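Local structure of oligopeptide ABC transporter, periplasmic oligopeptide-binding protein, putative (Thermotoga maritima MSB8, 5IPW) at residues 71-76 and 227-232; 76-81 and 617-622; 80-85 and 239-244. The protein probably binds oligopeptides in the periplasm and delivers them to an ABC transporter for uptake into the cell. One frame throughout, in Å; residues are numbered along the deposited sequence.

How the contacts relate
Helix 73-80 and the loop after it supply the first segment of all three contacts. From the N terminus, the chain passes through 71-76, 76-81 and 80-85 before any partner appears. Contact 1 closes the first loop, when 227-232 comes back against the start of the helix after helix 220-227. Contact 3 follows as the chain enters strand 242-244 and meets the loop after the helix, crossing contact 1. Contact 2 closes last and spans over 500 residues, bringing 617-622 near the C terminus to the end of the helix. It also crosses contact 1, while it shares Ile-80 and Glu-81 with contact 3. Together they tie the helix to a sheet edge and a C-terminal loop.

Contact 1 (71-76 and 227-232); sequences SDRWGI and KNDFLE
Arg-73 reaches from the first turn of helix 73-80 to Asp-229 and grips its carboxylate end-on, one nitrogen to each oxygen. The chain runs extended as far as CD and then bends (chi3 -69°), bringing NE round toward the loop. NH1 donates a nearly straight bond to OD1 of Asp-229 at 2.9 Å, and NH2 reaches OD2 of the same residue at 3.0 Å. The two flat groups are not coplanar: their planes lie 52° apart, and NH1 meets OD1 from above the carboxylate plane, whereas NH2 approaches OD2 on the syn side. Leu-231 lies over one face of the guanidinium, its CD2 3.6 Å from Arg-73 CZ. Phe-230 takes an edge instead, with CE2 3.6 Å from Arg-73 NH1 and the ring turned 81° to the guanidinium. At the far side of that ring, Ile-76 CG2 comes 4.1 Å from Phe-230 CE1, near the ring plane. Ile-76 CG1 also packs on Leu-231 CD1, and both side chains touch Trp-67 of strand 62-67. Asp-229 OD1 has further work, accepting the backbone N-H of Leu-231 and of Glu-232, so three donors converge on one oxygen. An alanine here would probably cost the Arg-73 guanidinium its salt-bridge partner, with only the more distant Glu-232 carboxylate nearby in the two segments, and leave both backbone N-H groups without this acceptor. Within segment 227-232 the OD1 bonds define an Asx turn and the wider Asx motif, here salt-bridged to the start of a helix.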
ATOM      1  N   SER A  71     -19.725   1.951  -7.228  1.00 54.32           N
ATOM      2  CA  SER A  71     -19.140   1.075  -6.216  1.00 53.81           C
ATOM      3  C   SER A  71     -17.624   0.945  -6.345  1.00 52.90           C
ATOM      4  O   SER A  71     -16.912   0.813  -5.356  1.00 52.22           O
ATOM      5  CB  SER A  71     -19.760  -0.315  -6.363  1.00 55.67           C
ATOM      6  OG  SER A  71     -19.013  -1.284  -5.658  1.00 61.44           O
ATOM      7  N   ASP A  72     -17.144   0.974  -7.581  1.00 53.55           N
ATOM      8  CA  ASP A  72     -15.732   0.772  -7.899  1.00 52.79           C
ATOM      9  C   ASP A  72     -14.957   2.100  -7.891  1.00 51.88           C
ATOM     10  O   ASP A  72     -14.068   2.313  -8.703  1.00 49.40           O
ATOM     11  CB  ASP A  72     -15.654   0.113  -9.286  1.00 51.42           C
ATOM     12  CG  ASP A  72     -14.514  -0.864  -9.420  1.00 49.05           C
ATOM     13  OD1 ASP A  72     -13.701  -1.023  -8.478  1.00 47.90           O
ATOM     14  OD2 ASP A  72     -14.449  -1.487 -10.498  1.00 47.09           O
ATOM     15  N   ARG A  73     -15.299   2.969  -6.943  1.00 54.35           N
ATOM     16  CA  ARG A  73     -14.784   4.339  -6.854  1.00 51.97           C
ATOM     17  C   ARG A  73     -13.254   4.400  -6.849  1.00 49.18           C
ATOM     18  O   ARG A  73     -12.654   5.142  -7.628  1.00 45.49           O
ATOM     19  CB  ARG A  73     -15.351   4.994  -5.581  1.00 51.38           C
ATOM     20  CG  ARG A  73     -14.791   6.360  -5.211  1.00 52.80           C
ATOM     21  CD  ARG A  73     -15.447   6.889  -3.941  1.00 51.55           C
ATOM     22  NE  ARG A  73     -16.847   7.237  -4.161  1.00 50.59           N
ATOM     23  CZ  ARG A  73     -17.285   8.407  -4.628  1.00 52.94           C
ATOM     24  NH1 ARG A  73     -16.443   9.388  -4.931  1.00 57.02           N
ATOM     25  NH2 ARG A  73     -18.586   8.608  -4.791  1.00 52.12           N
ATOM     26  N   TRP A  74     -12.638   3.597  -5.989  1.00 49.16           N
ATOM     27  CA  TRP A  74     -11.205   3.724  -5.699  1.00 51.68           C
ATOM     28  C   TRP A  74     -10.284   3.250  -6.811  1.00 49.74           C
ATOM     29  O   TRP A  74      -9.098   3.566  -6.806  1.00 52.45           O
ATOM     30  CB  TRP A  74     -10.863   3.017  -4.397  1.00 52.94           C
ATOM     31  CG  TRP A  74     -11.641   3.585  -3.283  1.00 58.06           C
ATOM     32  CD1 TRP A  74     -12.673   2.995  -2.629  1.00 61.16           C
ATOM     33  CD2 TRP A  74     -11.502   4.895  -2.724  1.00 61.21           C
ATOM     34  NE1 TRP A  74     -13.173   3.843  -1.674  1.00 63.01           N
ATOM     35  CE2 TRP A  74     -12.473   5.018  -1.711  1.00 62.74           C
ATOM     36  CE3 TRP A  74     -10.639   5.971  -2.968  1.00 61.18           C
ATOM     37  CZ2 TRP A  74     -12.608   6.172  -0.939  1.00 63.15           C
ATOM     38  CZ3 TRP A  74     -10.775   7.120  -2.203  1.00 61.01           C
ATOM     39  CH2 TRP A  74     -11.752   7.211  -1.200  1.00 61.88           C
ATOM     40  N   GLY A  75     -10.824   2.496  -7.755  1.00 46.36           N
ATOM     41  CA  GLY A  75     -10.086   2.149  -8.953  1.00 46.06           C
ATOM     42  C   GLY A  75      -9.829   3.363  -9.816  1.00 43.26           C
ATOM     43  O   GLY A  75      -8.767   3.488 -10.419  1.00 43.46           O
ATOM     44  N   ILE A  76     -10.812   4.253  -9.883  1.00 40.97           N
ATOM     45  CA  ILE A  76     -10.663   5.499 -10.617  1.00 41.16           C
ATOM     46  C   ILE A  76      -9.715   6.397  -9.838  1.00 39.62           C
ATOM     47  O   ILE A  76      -8.777   6.932 -10.398  1.00 37.60           O
ATOM     48  CB  ILE A  76     -11.999   6.242 -10.793  1.00 41.82           C
ATOM     49  CG1 ILE A  76     -13.047   5.359 -11.489  1.00 42.81           C
ATOM     50  CG2 ILE A  76     -11.799   7.538 -11.565  1.00 42.15           C
ATOM     51  CD1 ILE A  76     -12.688   4.908 -12.886  1.00 43.41           C
ATOM     52  N   LYS A 227     -20.781  17.896  -3.871  1.00 48.09           N
ATOM     53  CA  LYS A 227     -20.007  18.851  -4.640  1.00 46.46           C
ATOM     54  C   LYS A 227     -18.518  18.528  -4.617  1.00 43.16           C
ATOM     55  O   LYS A 227     -17.833  18.707  -5.619  1.00 40.81           O
ATOM     56  CB  LYS A 227     -20.257  20.268  -4.116  1.00 46.04           C
ATOM     57  CG  LYS A 227     -21.681  20.744  -4.343  1.00 45.45           C
ATOM     58  CD  LYS A 227     -22.017  20.829  -5.821  1.00 45.69           C
ATOM     59  CE  LYS A 227     -23.461  21.229  -6.045  1.00 45.74           C
ATOM     60  NZ  LYS A 227     -23.843  21.045  -7.471  1.00 45.78           N
ATOM     61  N   ASN A 228     -18.025  18.036  -3.487  1.00 41.38           N
ATOM     62  CA  ASN A 228     -16.614  17.689  -3.368  1.00 42.01           C
ATOM     63  C   ASN A 228     -16.376  16.221  -3.717  1.00 42.82           C
ATOM     64  O   ASN A 228     -15.425  15.621  -3.233  1.00 42.93           O
ATOM     65  CB  ASN A 228     -16.099  18.001  -1.953  1.00 40.54           C
ATOM     66  CG  ASN A 228     -14.578  17.965  -1.859  1.00 40.96           C
ATOM     67  OD1 ASN A 228     -13.872  18.333  -2.804  1.00 40.77           O
ATOM     68  ND2 ASN A 228     -14.064  17.518  -0.717  1.00 39.84           N
ATOM     69  N   ASP A 229     -17.236  15.660  -4.567  1.00 45.17           N
ATOM     70  CA  ASP A 229     -17.153  14.260  -4.982  1.00 47.40           C
ATOM     71  C   ASP A 229     -16.429  14.178  -6.323  1.00 45.91           C
ATOM     72  O   ASP A 229     -16.998  14.529  -7.361  1.00 45.34           O
ATOM     73  CB  ASP A 229     -18.571  13.680  -5.110  1.00 50.40           C
ATOM     74  CG  ASP A 229     -18.580  12.180  -5.332  1.00 52.28           C
ATOM     75  OD1 ASP A 229     -17.762  11.673  -6.123  1.00 54.11           O
ATOM     76  OD2 ASP A 229     -19.423  11.494  -4.725  1.00 55.94           O
ATOM     77  N   PHE A 230     -15.188  13.693  -6.300  1.00 44.52           N
ATOM     78  CA  PHE A 230     -14.352  13.639  -7.506  1.00 45.12           C
ATOM     79  C   PHE A 230     -14.906  12.731  -8.604  1.00 44.62           C
ATOM     80  O   PHE A 230     -14.571  12.892  -9.771  1.00 43.78           O
ATOM     81  CB  PHE A 230     -12.937  13.176  -7.160  1.00 44.51           C
ATOM     82  CG  PHE A 230     -12.806  11.692  -7.038  1.00 45.48           C
ATOM     83  CD1 PHE A 230     -12.499  10.916  -8.155  1.00 44.68           C
ATOM     84  CD2 PHE A 230     -13.008  11.058  -5.821  1.00 44.81           C
ATOM     85  CE1 PHE A 230     -12.377   9.541  -8.051  1.00 44.72           C
ATOM     86  CE2 PHE A 230     -12.894   9.680  -5.712  1.00 45.64           C
ATOM     87  CZ  PHE A 230     -12.579   8.921  -6.829  1.00 45.98           C
ATOM     88  N   LEU A 231     -15.720  11.760  -8.210  1.00 47.08           N
ATOM     89  CA  LEU A 231     -16.271  10.763  -9.116  1.00 47.42           C
ATOM     90  C   LEU A 231     -17.561  11.261  -9.746  1.00 47.69           C
ATOM     91  O   LEU A 231     -17.748  11.155 -10.952  1.00 47.31           O
ATOM     92  CB  LEU A 231     -16.538   9.477  -8.328  1.00 49.40           C
ATOM     93  CG  LEU A 231     -16.987   8.203  -9.050  1.00 49.37           C
ATOM     94  CD1 LEU A 231     -15.864   7.636  -9.905  1.00 49.95           C
ATOM     95  CD2 LEU A 231     -17.430   7.165  -8.033  1.00 48.60           C
ATOM     96  N   GLU A 232     -18.439  11.821  -8.918  1.00 52.01           N
ATOM     97  CA  GLU A 232     -19.801  12.196  -9.327  1.00 55.07           C
ATOM     98  C   GLU A 232     -19.875  13.594  -9.937  1.00 51.30           C
ATOM     99  O   GLU A 232     -20.616  13.813 -10.898  1.00 51.88           O
ATOM    100  CB  GLU A 232     -20.759  12.142  -8.123  1.00 59.88           C
ATOM    101  CG  GLU A 232     -20.838  10.803  -7.392  1.00 64.29           C
ATOM    102  CD  GLU A 232     -21.763   9.793  -8.054  1.00 68.62           C
ATOM    103  OE1 GLU A 232     -21.820   8.641  -7.557  1.00 69.58           O
ATOM    104  OE2 GLU A 232     -22.432  10.142  -9.055  1.00 70.53           O
TER

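Contact 2 (76-81 and 617-622)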
ATOM      1  N   ILE A  76     -10.812   4.253  -9.883  1.00 40.97           N
ATOM      2  CA  ILE A  76     -10.663   5.499 -10.617  1.00 41.16           C
ATOM      3  C   ILE A  76      -9.715   6.397  -9.838  1.00 39.62           C
ATOM      4  O   ILE A  76      -8.777   6.932 -10.398  1.00 37.60           O
ATOM      5  CB  ILE A  76     -11.999   6.242 -10.793  1.00 41.82           C
ATOM      6  CG1 ILE A  76     -13.047   5.359 -11.489  1.00 42.81           C
ATOM      7  CG2 ILE A  76     -11.799   7.538 -11.565  1.00 42.15           C
ATOM      8  CD1 ILE A  76     -12.688   4.908 -12.886  1.00 43.41           C
ATOM      9  N   SER A  77      -9.960   6.545  -8.540  1.00 39.71           N
ATOM     10  CA  SER A  77      -9.102   7.369  -7.691  1.00 41.26           C
ATOM     11  C   SER A  77      -7.620   7.038  -7.863  1.00 41.08           C
ATOM     12  O   SER A  77      -6.800   7.937  -7.983  1.00 39.85           O
ATOM     13  CB  SER A  77      -9.464   7.221  -6.215  1.00 40.83           C
ATOM     14  OG  SER A  77      -8.574   7.995  -5.423  1.00 39.00           O
ATOM     15  N   LYS A  78      -7.296   5.749  -7.900  1.00 40.09           N
ATOM     16  CA  LYS A  78      -5.912   5.308  -8.007  1.00 39.87           C
ATOM     17  C   LYS A  78      -5.290   5.494  -9.398  1.00 39.70           C
ATOM     18  O   LYS A  78      -4.085   5.331  -9.552  1.00 40.58           O
ATOM     19  CB  LYS A  78      -5.792   3.863  -7.551  1.00 40.50           C
ATOM     20  CG  LYS A  78      -5.974   3.729  -6.053  1.00 43.01           C
ATOM     21  CD  LYS A  78      -6.121   2.284  -5.623  1.00 45.51           C
ATOM     22  CE  LYS A  78      -6.109   2.159  -4.110  1.00 47.09           C
ATOM     23  NZ  LYS A  78      -6.539   0.807  -3.654  1.00 47.75           N
ATOM     24  N   LEU A  79      -6.100   5.832 -10.399  1.00 40.02           N
ATOM     25  CA  LEU A  79      -5.580   6.307 -11.686  1.00 41.41           C
ATOM     26  C   LEU A  79      -5.274   7.791 -11.650  1.00 40.05           C
ATOM     27  O   LEU A  79      -4.388   8.266 -12.351  1.00 38.05           O
ATOM     28  CB  LEU A  79      -6.592   6.080 -12.810  1.00 41.67           C
ATOM     29  CG  LEU A  79      -6.923   4.637 -13.165  1.00 44.07           C
ATOM     30  CD1 LEU A  79      -7.806   4.617 -14.404  1.00 45.52           C
ATOM     31  CD2 LEU A  79      -5.658   3.828 -13.393  1.00 44.25           C
ATOM     32  N   ILE A  80      -6.021   8.497 -10.812  1.00 39.91           N
ATOM     33  CA  ILE A  80      -6.274   9.912 -10.970  1.00 40.78           C
ATOM     34  C   ILE A  80      -5.565  10.752  -9.898  1.00 40.14           C
ATOM     35  O   ILE A  80      -5.459  11.969 -10.018  1.00 39.13           O
ATOM     36  CB  ILE A  80      -7.819  10.106 -10.965  1.00 42.99           C
ATOM     37  CG1 ILE A  80      -8.258  10.758 -12.254  1.00 44.63           C
ATOM     38  CG2 ILE A  80      -8.367  10.811  -9.717  1.00 44.30           C
ATOM     39  CD1 ILE A  80      -8.176   9.784 -13.402  1.00 46.01           C
ATOM     40  N   GLU A  81      -5.049  10.082  -8.877  1.00 39.74           N
ATOM     41  CA  GLU A  81      -4.544  10.743  -7.684  1.00 39.13           C
ATOM     42  C   GLU A  81      -3.260  11.512  -7.921  1.00 38.47           C
ATOM     43  O   GLU A  81      -2.406  11.111  -8.710  1.00 38.99           O
ATOM     44  CB  GLU A  81      -4.325   9.723  -6.560  1.00 38.21           C
ATOM     45  CG  GLU A  81      -5.545   9.525  -5.678  1.00 38.40           C
ATOM     46  CD  GLU A  81      -5.457   8.268  -4.842  1.00 40.49           C
ATOM     47  OE1 GLU A  81      -4.360   7.956  -4.320  1.00 38.84           O
ATOM     48  OE2 GLU A  81      -6.493   7.585  -4.717  1.00 43.30           O
ATOM     49  N   VAL A 617      -1.301   0.713  -0.032  1.00 49.12           N
ATOM     50  CA  VAL A 617      -0.422   1.775   0.460  1.00 49.44           C
ATOM     51  C   VAL A 617       0.341   2.495  -0.655  1.00 49.02           C
ATOM     52  O   VAL A 617       0.611   3.690  -0.548  1.00 50.32           O
ATOM     53  CB  VAL A 617       0.567   1.239   1.526  1.00 50.91           C
ATOM     54  CG1 VAL A 617       1.359   0.044   1.005  1.00 51.99           C
ATOM     55  CG2 VAL A 617       1.510   2.333   2.010  1.00 50.43           C
ATOM     56  N   LEU A 618       0.684   1.778  -1.722  1.00 49.08           N
ATOM     57  CA  LEU A 618       1.370   2.385  -2.867  1.00 48.46           C
ATOM     58  C   LEU A 618       0.392   2.914  -3.918  1.00 45.63           C
ATOM     59  O   LEU A 618       0.801   3.393  -4.981  1.00 45.09           O
ATOM     60  CB  LEU A 618       2.320   1.376  -3.509  1.00 50.77           C
ATOM     61  CG  LEU A 618       3.382   0.746  -2.609  1.00 52.56           C
ATOM     62  CD1 LEU A 618       4.145  -0.316  -3.386  1.00 52.62           C
ATOM     63  CD2 LEU A 618       4.337   1.794  -2.058  1.00 54.41           C
ATOM     64  N   ARG A 619      -0.899   2.819  -3.618  1.00 44.81           N
ATOM     65  CA  ARG A 619      -1.960   3.366  -4.471  1.00 43.62           C
ATOM     66  C   ARG A 619      -1.982   2.715  -5.853  1.00 40.90           C
ATOM     67  O   ARG A 619      -2.420   3.329  -6.817  1.00 41.56           O
ATOM     68  CB  ARG A 619      -1.816   4.894  -4.601  1.00 43.23           C
ATOM     69  CG  ARG A 619      -1.536   5.642  -3.299  1.00 43.65           C
ATOM     70  CD  ARG A 619      -2.549   5.326  -2.213  1.00 43.13           C
ATOM     71  NE  ARG A 619      -3.898   5.695  -2.626  1.00 43.52           N
ATOM     72  CZ  ARG A 619      -5.020   5.121  -2.198  1.00 42.69           C
ATOM     73  NH1 ARG A 619      -4.991   4.119  -1.328  1.00 43.57           N
ATOM     74  NH2 ARG A 619      -6.186   5.549  -2.655  1.00 42.21           N
ATOM     75  N   THR A 620      -1.522   1.470  -5.943  1.00 38.82           N
ATOM     76  CA  THR A 620      -1.405   0.793  -7.226  1.00 38.16           C
ATOM     77  C   THR A 620      -2.724   0.923  -7.988  1.00 37.11           C
ATOM     78  O   THR A 620      -3.779   0.738  -7.404  1.00 37.11           O
ATOM     79  CB  THR A 620      -1.005  -0.682  -7.033  1.00 37.33           C
ATOM     80  OG1 THR A 620       0.283  -0.744  -6.407  1.00 38.41           O
ATOM     81  CG2 THR A 620      -0.922  -1.414  -8.354  1.00 37.58           C
ATOM     82  N   PRO A 621      -2.669   1.259  -9.292  1.00 37.68           N
ATOM     83  CA  PRO A 621      -1.504   1.398 -10.161  1.00 37.25           C
ATOM     84  C   PRO A 621      -0.838   2.775 -10.205  1.00 37.24           C
ATOM     85  O   PRO A 621       0.006   2.987 -11.068  1.00 39.29           O
ATOM     86  CB  PRO A 621      -2.088   1.075 -11.535  1.00 38.05           C
ATOM     87  CG  PRO A 621      -3.445   1.690 -11.479  1.00 38.11           C
ATOM     88  CD  PRO A 621      -3.913   1.521 -10.046  1.00 38.49           C
ATOM     89  N   LEU A 622      -1.167   3.695  -9.301  1.00 37.38           N
ATOM     90  CA  LEU A 622      -0.481   5.004  -9.272  1.00 38.17           C
ATOM     91  C   LEU A 622       1.031   4.840  -9.181  1.00 38.51           C
ATOM     92  O   LEU A 622       1.810   5.632  -9.705  1.00 39.05           O
ATOM     93  CB  LEU A 622      -0.950   5.840  -8.087  1.00 37.78           C
ATOM     94  CG  LEU A 622      -0.384   7.260  -8.032  1.00 37.59           C
ATOM     95  CD1 LEU A 622      -0.880   8.070  -9.219  1.00 38.04           C
ATOM     96  CD2 LEU A 622      -0.762   7.934  -6.726  1.00 38.21           C
TER
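Lys-78 lies lengthwise against the 617-622 loop, and the closest packing gathers along its aliphatic part. Its CB is 3.5 Å from Arg-619 O and its CD 3.3 Å from Thr-620 O, while Pro-621 CD sits against the same CB. Farther out, its CE lies over one face of the Arg-619 guanidinium, toward the rim, and still belongs to this tight part. Leu-79 CD2 meets Pro-621 CG at 3.6 Å; Leu-79 also touches Trp-63 of strand 62-67 and His-279 of strand 276-281. Leu-622 closes the other end, its CD1 next to Glu-81 O. Arg-619 forms the polar half of the contact. Bent at chi2 and chi3, its chain folds back so that NE donates to the syn lone pair of Glu-81 OE1 at 2.9 Å, almost straight at 170°. The salt bridge rests on this bond; carboxylate and guanidinium are, as modelled, 14° apart, though OE2 is less surely placed. The looser side lies beyond CE of the partly exposed Lys-78, where NZ stands 4.3 Å from Arg-619 NH1. That like-charge approach is probably eased by Asp-616, which forms a salt bridge with NZ. The loop itself is a type VIa beta turn: a cis peptide precedes Pro-621, and Leu-622 N donates to Arg-619 O, so the turn presents its proline and carbonyls to the last turn of helix 73-80.

Contact 3 (80-85 and 239-244)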
ATOM      1  N   ILE A  80      -6.021   8.497 -10.812  1.00 39.91           N
ATOM      2  CA  ILE A  80      -6.274   9.912 -10.970  1.00 40.78           C
ATOM      3  C   ILE A  80      -5.565  10.752  -9.898  1.00 40.14           C
ATOM      4  O   ILE A  80      -5.459  11.969 -10.018  1.00 39.13           O
ATOM      5  CB  ILE A  80      -7.819  10.106 -10.965  1.00 42.99           C
ATOM      6  CG1 ILE A  80      -8.258  10.758 -12.254  1.00 44.63           C
ATOM      7  CG2 ILE A  80      -8.367  10.811  -9.717  1.00 44.30           C
ATOM      8  CD1 ILE A  80      -8.176   9.784 -13.402  1.00 46.01           C
ATOM      9  N   GLU A  81      -5.049  10.082  -8.877  1.00 39.74           N
ATOM     10  CA  GLU A  81      -4.544  10.743  -7.684  1.00 39.13           C
ATOM     11  C   GLU A  81      -3.260  11.512  -7.921  1.00 38.47           C
ATOM     12  O   GLU A  81      -2.406  11.111  -8.710  1.00 38.99           O
ATOM     13  CB  GLU A  81      -4.325   9.723  -6.560  1.00 38.21           C
ATOM     14  CG  GLU A  81      -5.545   9.525  -5.678  1.00 38.40           C
ATOM     15  CD  GLU A  81      -5.457   8.268  -4.842  1.00 40.49           C
ATOM     16  OE1 GLU A  81      -4.360   7.956  -4.320  1.00 38.84           O
ATOM     17  OE2 GLU A  81      -6.493   7.585  -4.717  1.00 43.30           O
ATOM     18  N   VAL A  82      -3.135  12.624  -7.210  1.00 39.24           N
ATOM     19  CA  VAL A  82      -1.917  13.426  -7.231  1.00 40.55           C
ATOM     20  C   VAL A  82      -1.507  13.762  -5.804  1.00 39.73           C
ATOM     21  O   VAL A  82      -2.347  13.912  -4.917  1.00 38.64           O
ATOM     22  CB  VAL A  82      -2.075  14.717  -8.072  1.00 41.07           C
ATOM     23  CG1 VAL A  82      -2.301  14.373  -9.536  1.00 40.26           C
ATOM     24  CG2 VAL A  82      -3.202  15.598  -7.544  1.00 41.01           C
ATOM     25  N   LYS A  83      -0.202  13.878  -5.602  1.00 41.04           N
ATOM     26  CA  LYS A  83       0.378  14.049  -4.275  1.00 42.25           C
ATOM     27  C   LYS A  83       1.298  15.261  -4.284  1.00 40.80           C
ATOM     28  O   LYS A  83       1.768  15.672  -5.343  1.00 39.66           O
ATOM     29  CB  LYS A  83       1.176  12.791  -3.895  1.00 43.06           C
ATOM     30  CG  LYS A  83       0.451  11.482  -4.184  1.00 43.99           C
ATOM     31  CD  LYS A  83      -0.782  11.315  -3.308  1.00 44.42           C
ATOM     32  CE  LYS A  83      -1.558  10.060  -3.664  1.00 44.39           C
ATOM     33  NZ  LYS A  83      -2.865  10.013  -2.948  1.00 44.93           N
ATOM     34  N   LEU A  84       1.557  15.828  -3.106  1.00 40.50           N
ATOM     35  CA  LEU A  84       2.584  16.856  -2.975  1.00 39.79           C
ATOM     36  C   LEU A  84       3.904  16.224  -3.340  1.00 38.94           C
ATOM     37  O   LEU A  84       4.732  16.816  -4.024  1.00 38.06           O
ATOM     38  CB  LEU A  84       2.646  17.393  -1.551  1.00 41.57           C
ATOM     39  CG  LEU A  84       1.471  18.272  -1.129  1.00 43.86           C
ATOM     40  CD1 LEU A  84       1.596  18.663   0.332  1.00 44.33           C
ATOM     41  CD2 LEU A  84       1.388  19.518  -1.993  1.00 44.80           C
ATOM     42  N   ALA A  85       4.089  15.002  -2.875  1.00 39.25           N
ATOM     43  CA  ALA A  85       5.240  14.220  -3.252  1.00 40.71           C
ATOM     44  C   ALA A  85       4.805  12.775  -3.381  1.00 41.01           C
ATOM     45  O   ALA A  85       4.119  12.246  -2.505  1.00 41.48           O
ATOM     46  CB  ALA A  85       6.333  14.362  -2.210  1.00 40.87           C
ATOM     47  N   LEU A 239      -6.878  18.826  -9.789  1.00 32.31           N
ATOM     48  CA  LEU A 239      -5.454  18.826 -10.122  1.00 33.23           C
ATOM     49  C   LEU A 239      -5.032  17.530 -10.819  1.00 33.21           C
ATOM     50  O   LEU A 239      -3.868  17.359 -11.181  1.00 34.22           O
ATOM     51  CB  LEU A 239      -4.621  19.035  -8.848  1.00 33.80           C
ATOM     52  CG  LEU A 239      -4.812  20.416  -8.196  1.00 34.61           C
ATOM     53  CD1 LEU A 239      -4.242  20.473  -6.793  1.00 35.44           C
ATOM     54  CD2 LEU A 239      -4.195  21.516  -9.036  1.00 34.57           C
ATOM     55  N   SER A 240      -5.980  16.619 -11.020  1.00 33.00           N
ATOM     56  CA  SER A 240      -5.673  15.318 -11.621  1.00 31.24           C
ATOM     57  C   SER A 240      -5.385  15.418 -13.122  1.00 30.37           C
ATOM     58  O   SER A 240      -5.828  16.355 -13.786  1.00 29.54           O
ATOM     59  CB  SER A 240      -6.834  14.353 -11.389  1.00 30.60           C
ATOM     60  OG  SER A 240      -6.952  14.030 -10.024  1.00 28.62           O
ATOM     61  N   PRO A 241      -4.647  14.446 -13.664  1.00 30.31           N
ATOM     62  CA  PRO A 241      -4.394  14.398 -15.109  1.00 31.87           C
ATOM     63  C   PRO A 241      -5.660  14.177 -15.968  1.00 33.81           C
ATOM     64  O   PRO A 241      -5.677  14.541 -17.144  1.00 34.32           O
ATOM     65  CB  PRO A 241      -3.439  13.217 -15.254  1.00 31.77           C
ATOM     66  CG  PRO A 241      -3.707  12.368 -14.058  1.00 31.97           C
ATOM     67  CD  PRO A 241      -3.974  13.347 -12.958  1.00 31.15           C
ATOM     68  N   TRP A 242      -6.696  13.568 -15.404  1.00 34.14           N
ATOM     69  CA  TRP A 242      -7.978  13.514 -16.090  1.00 35.49           C
ATOM     70  C   TRP A 242      -9.101  13.884 -15.130  1.00 38.26           C
ATOM     71  O   TRP A 242      -8.933  13.806 -13.910  1.00 37.00           O
ATOM     72  CB  TRP A 242      -8.249  12.131 -16.682  1.00 33.50           C
ATOM     73  CG  TRP A 242      -7.212  11.591 -17.600  1.00 30.40           C
ATOM     74  CD1 TRP A 242      -7.118  11.809 -18.930  1.00 31.12           C
ATOM     75  CD2 TRP A 242      -6.144  10.704 -17.262  1.00 29.33           C
ATOM     76  NE1 TRP A 242      -6.045  11.125 -19.453  1.00 29.65           N
ATOM     77  CE2 TRP A 242      -5.435  10.433 -18.444  1.00 28.49           C
ATOM     78  CE3 TRP A 242      -5.718  10.109 -16.069  1.00 29.79           C
ATOM     79  CZ2 TRP A 242      -4.321   9.598 -18.474  1.00 27.66           C
ATOM     80  CZ3 TRP A 242      -4.611   9.272 -16.101  1.00 28.79           C
ATOM     81  CH2 TRP A 242      -3.932   9.022 -17.299  1.00 27.74           C
ATOM     82  N   LYS A 243     -10.234  14.282 -15.711  1.00 41.51           N
ATOM     83  CA  LYS A 243     -11.427  14.733 -14.977  1.00 44.90           C
ATOM     84  C   LYS A 243     -12.671  14.058 -15.583  1.00 44.46           C
ATOM     85  O   LYS A 243     -12.724  13.826 -16.793  1.00 40.56           O
ATOM     86  CB  LYS A 243     -11.580  16.255 -15.084  1.00 48.71           C
ATOM     87  CG  LYS A 243     -11.829  16.727 -16.513  1.00 54.33           C
ATOM     88  CD  LYS A 243     -11.937  18.232 -16.688  1.00 61.39           C
ATOM     89  CE  LYS A 243     -12.087  18.560 -18.176  1.00 66.86           C
ATOM     90  NZ  LYS A 243     -12.070  20.018 -18.485  1.00 70.72           N
ATOM     91  N   PRO A 244     -13.682  13.749 -14.752  1.00 44.94           N
ATOM     92  CA  PRO A 244     -14.895  13.134 -15.305  1.00 44.61           C
ATOM     93  C   PRO A 244     -15.737  14.081 -16.153  1.00 43.04           C
ATOM     94  O   PRO A 244     -16.007  15.195 -15.736  1.00 43.97           O
ATOM     95  CB  PRO A 244     -15.673  12.710 -14.058  1.00 45.91           C
ATOM     96  CG  PRO A 244     -15.143  13.567 -12.960  1.00 47.35           C
ATOM     97  CD  PRO A 244     -13.696  13.768 -13.280  1.00 45.35           C
TER
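Ile-80 meets the Trp-242 indole at its edge, CD1 lying near the ring plane 3.6 Å from CE3. Over one face of that indole, toward the rim, sits CB of the preceding Pro-241; the ring nitrogen NE1 is turned to another partner, donating to Ile-274 O. Ile-80 also lays CG1 against the backbone, 3.5 Å from Trp-242 O. The one polar link across the contact is made by Ser-240, whose OG donates to Ile-80 O at 2.5 Å. The hydroxyl stands above the carbonyl plane, 37° out of it, and thus engages a carbonyl at the end of helix 73-80. Val-82 fits farther along, where both methyls pack on Leu-239. CG1 faces the Leu-239 carbonyl and also meets Pro-241 CD at 3.9 Å, while CG2 lies 3.9 Å from Leu-239 CB. Leu-239 O is itself bonded to Trp-262 NE1, and the Val-82 side chain touches the same tryptophan. The contact thus packs a helix end and its exit loop, which leads on to strand 85-87, against the entry to 242-244, an outermost strand of the four-stranded mixed sheet.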